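Local coordinates for De novo designed protein Foldit4 (Synthetic construct, PDB 6WI5), which is a de novo designed protein, with no assigned function, that folds as two helices packed on a four-stranded antiparallel sheet, at residues E6-V11 with E81-T86. Residues are numbered along the deposited sequence; the frame is centred on the assembly and turned at random.
Sequences EIRIRV and EVEVRT
The carbonyl O of R8 is gripped by two donors, the backbone N of E83 and a water, each 2.9 Å away; V82 CA, 3.2 Å from R8 O, adds a CA-H...O contact. The same water accepts from R8 NE, so it links this nitrogen to the arginine's own carbonyl and, weakly, to the facing strand at E81 O. R8 N returns a nearly straight bond (171°) to E83 O, closing the hydrogen-bonded pair R8–E83; E6–R85 repeats that pattern, with E6 N 2.7 Å from R85 O. On the face that carries E6, R8, E83 and R85, each cross-strand pair sets an acid against an arginine. R85, bent at chi3 (71°), which places NE, grips E6 side-on: NE reaches OE2 and NH1 reaches OE1, both at 2.9 Å, OE1 being met on its syn side and OE2 from above the carboxylate plane. The R8–E83 pair is built differently. Guanidinium and carboxylate stack with planes 17° apart and E83 OE1 over the centre of the guanidinium face, 3.2 Å from R8 NH2, a salt bridge of charge alone, with no N-H directed at the oxygen. On the other face I7 CG2 meets V82 CG1 at 3.7 Å; I9 CG2–V82 CG2 and I7 CG2–V84 CG2 are looser. Antiparallel pairing of the first and last strands closes one edge of a ferredoxin-like sheet. Strand 47-56 bonds to the far edge of 3-11, at I7 and I9, while I69, L70 and I73 of helix 59-76 cover I7, I9 and V82, and helix 17-31 meets I9 through L20 and I24.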
loop_
_atom_site.group_PDB
_atom_site.type_symbol
_atom_site.label_atom_id
_atom_site.label_comp_id
_atom_site.label_asym_id
_atom_site.label_seq_id
_atom_site.Cartn_x
_atom_site.Cartn_y
_atom_site.Cartn_z
ATOM N N GLU A 6 2.410 -7.074 -0.585
ATOM C CA GLU A 6 1.032 -6.906 -0.150
ATOM C C GLU A 6 1.027 -6.100 1.140
ATOM O O GLU A 6 1.670 -6.487 2.119
ATOM C CB GLU A 6 0.352 -8.260 0.057
ATOM C CG GLU A 6 0.524 -9.211 -1.112
ATOM C CD GLU A 6 0.156 -10.637 -0.760
ATOM O OE1 GLU A 6 -1.053 -10.945 -0.703
ATOM O OE2 GLU A 6 1.078 -11.445 -0.523
ATOM N N ILE A 7 0.312 -4.979 1.132
ATOM C CA ILE A 7 0.255 -4.067 2.266
ATOM C C ILE A 7 -1.172 -4.049 2.792
ATOM O O ILE A 7 -2.113 -3.792 2.034
ATOM C CB ILE A 7 0.712 -2.650 1.876
ATOM C CG1 ILE A 7 2.086 -2.697 1.208
ATOM C CG2 ILE A 7 0.747 -1.746 3.100
ATOM C CD1 ILE A 7 2.571 -1.349 0.728
ATOM N N ARG A 8 -1.330 -4.328 4.082
ATOM C CA ARG A 8 -2.630 -4.316 4.742
ATOM C C ARG A 8 -2.646 -3.179 5.753
ATOM O O ARG A 8 -1.787 -3.122 6.638
ATOM C CB ARG A 8 -2.911 -5.650 5.431
ATOM C CG ARG A 8 -4.273 -5.719 6.106
ATOM C CD ARG A 8 -4.407 -6.984 6.938
ATOM N NE ARG A 8 -3.466 -6.998 8.055
ATOM C CZ ARG A 8 -3.298 -8.029 8.876
ATOM N NH1 ARG A 8 -4.006 -9.138 8.705
ATOM N NH2 ARG A 8 -2.421 -7.955 9.868
ATOM N N ILE A 9 -3.620 -2.282 5.622
ATOM C CA ILE A 9 -3.719 -1.093 6.460
ATOM C C ILE A 9 -5.045 -1.142 7.202
ATOM O O ILE A 9 -6.111 -1.201 6.576
ATOM C CB ILE A 9 -3.608 0.195 5.630
ATOM C CG1 ILE A 9 -2.388 0.129 4.712
ATOM C CG2 ILE A 9 -3.536 1.412 6.544
ATOM C CD1 ILE A 9 -2.618 0.757 3.363
ATOM N N ARG A 10 -4.982 -1.110 8.530
ATOM C CA ARG A 10 -6.177 -1.040 9.364
ATOM C C ARG A 10 -6.523 0.426 9.590
ATOM O O ARG A 10 -5.765 1.160 10.233
ATOM C CB ARG A 10 -5.963 -1.768 10.688
ATOM C CG ARG A 10 -6.148 -3.274 10.601
ATOM C CD ARG A 10 -5.962 -3.938 11.956
ATOM N NE ARG A 10 -7.023 -4.900 12.244
ATOM C CZ ARG A 10 -8.122 -4.612 12.935
ATOM N NH1 ARG A 10 -9.038 -5.546 13.150
ATOM N NH2 ARG A 10 -8.304 -3.388 13.412
ATOM N N VAL A 11 -7.665 0.854 9.058
ATOM C CA VAL A 11 -8.114 2.238 9.153
ATOM C C VAL A 11 -9.158 2.339 10.254
ATOM O O VAL A 11 -10.040 1.478 10.372
ATOM C CB VAL A 11 -8.674 2.734 7.807
ATOM C CG1 VAL A 11 -8.936 4.232 7.856
ATOM C CG2 VAL A 11 -7.715 2.393 6.676
ATOM N N GLU A 81 -2.185 0.819 11.758
ATOM C CA GLU A 81 -1.611 -0.518 11.836
ATOM C C GLU A 81 -1.395 -1.027 10.414
ATOM O O GLU A 81 -2.353 -1.145 9.643
ATOM C CB GLU A 81 -2.538 -1.447 12.617
ATOM C CG GLU A 81 -1.843 -2.345 13.626
ATOM C CD GLU A 81 -2.828 -3.164 14.442
ATOM O OE1 GLU A 81 -3.706 -2.564 15.098
ATOM O OE2 GLU A 81 -2.731 -4.410 14.415
ATOM N N VAL A 82 -0.141 -1.321 10.077
ATOM C CA VAL A 82 0.246 -1.730 8.734
ATOM C C VAL A 82 0.998 -3.051 8.813
ATOM O O VAL A 82 1.862 -3.234 9.679
ATOM C CB VAL A 82 1.117 -0.659 8.042
ATOM C CG1 VAL A 82 1.463 -1.090 6.626
ATOM C CG2 VAL A 82 0.406 0.685 8.038
ATOM N N GLU A 83 0.667 -3.971 7.911
ATOM C CA GLU A 83 1.383 -5.232 7.772
ATOM C C GLU A 83 1.849 -5.358 6.329
ATOM O O GLU A 83 1.063 -5.142 5.401
ATOM C CB GLU A 83 0.500 -6.425 8.150
ATOM C CG GLU A 83 1.248 -7.751 8.216
ATOM C CD GLU A 83 0.332 -8.935 8.472
ATOM O OE1 GLU A 83 -0.528 -9.222 7.613
ATOM O OE2 GLU A 83 0.471 -9.575 9.536
ATOM N N VAL A 84 3.121 -5.698 6.142
ATOM C CA VAL A 84 3.734 -5.769 4.821
ATOM C C VAL A 84 4.206 -7.195 4.582
ATOM O O VAL A 84 4.928 -7.763 5.411
ATOM C CB VAL A 84 4.905 -4.780 4.685
ATOM C CG1 VAL A 84 5.538 -4.893 3.305
ATOM C CG2 VAL A 84 4.428 -3.358 4.944
ATOM N N ARG A 85 3.805 -7.765 3.448
ATOM C CA ARG A 85 4.212 -9.108 3.052
ATOM C C ARG A 85 4.872 -9.023 1.686
ATOM O O ARG A 85 4.252 -8.560 0.724
ATOM C CB ARG A 85 3.015 -10.062 3.019
ATOM C CG ARG A 85 3.404 -11.519 2.863
ATOM C CD ARG A 85 2.245 -12.443 3.188
ATOM N NE ARG A 85 1.199 -12.399 2.172
ATOM C CZ ARG A 85 0.113 -13.164 2.188
ATOM N NH1 ARG A 85 -0.789 -13.060 1.221
ATOM N NH2 ARG A 85 -0.072 -14.035 3.171
ATOM N N THR A 86 6.125 -9.463 1.603
ATOM C CA THR A 86 6.920 -9.374 0.386
ATOM C C THR A 86 7.308 -10.774 -0.066
ATOM O O THR A 86 7.848 -11.553 0.724
ATOM C CB THR A 86 8.178 -8.530 0.610
ATOM O OG1 THR A 86 7.806 -7.240 1.108
ATOM C CG2 THR A 86 8.946 -8.367 -0.694
HETATM O O HOH W 1 -2.555 -4.137 9.223
#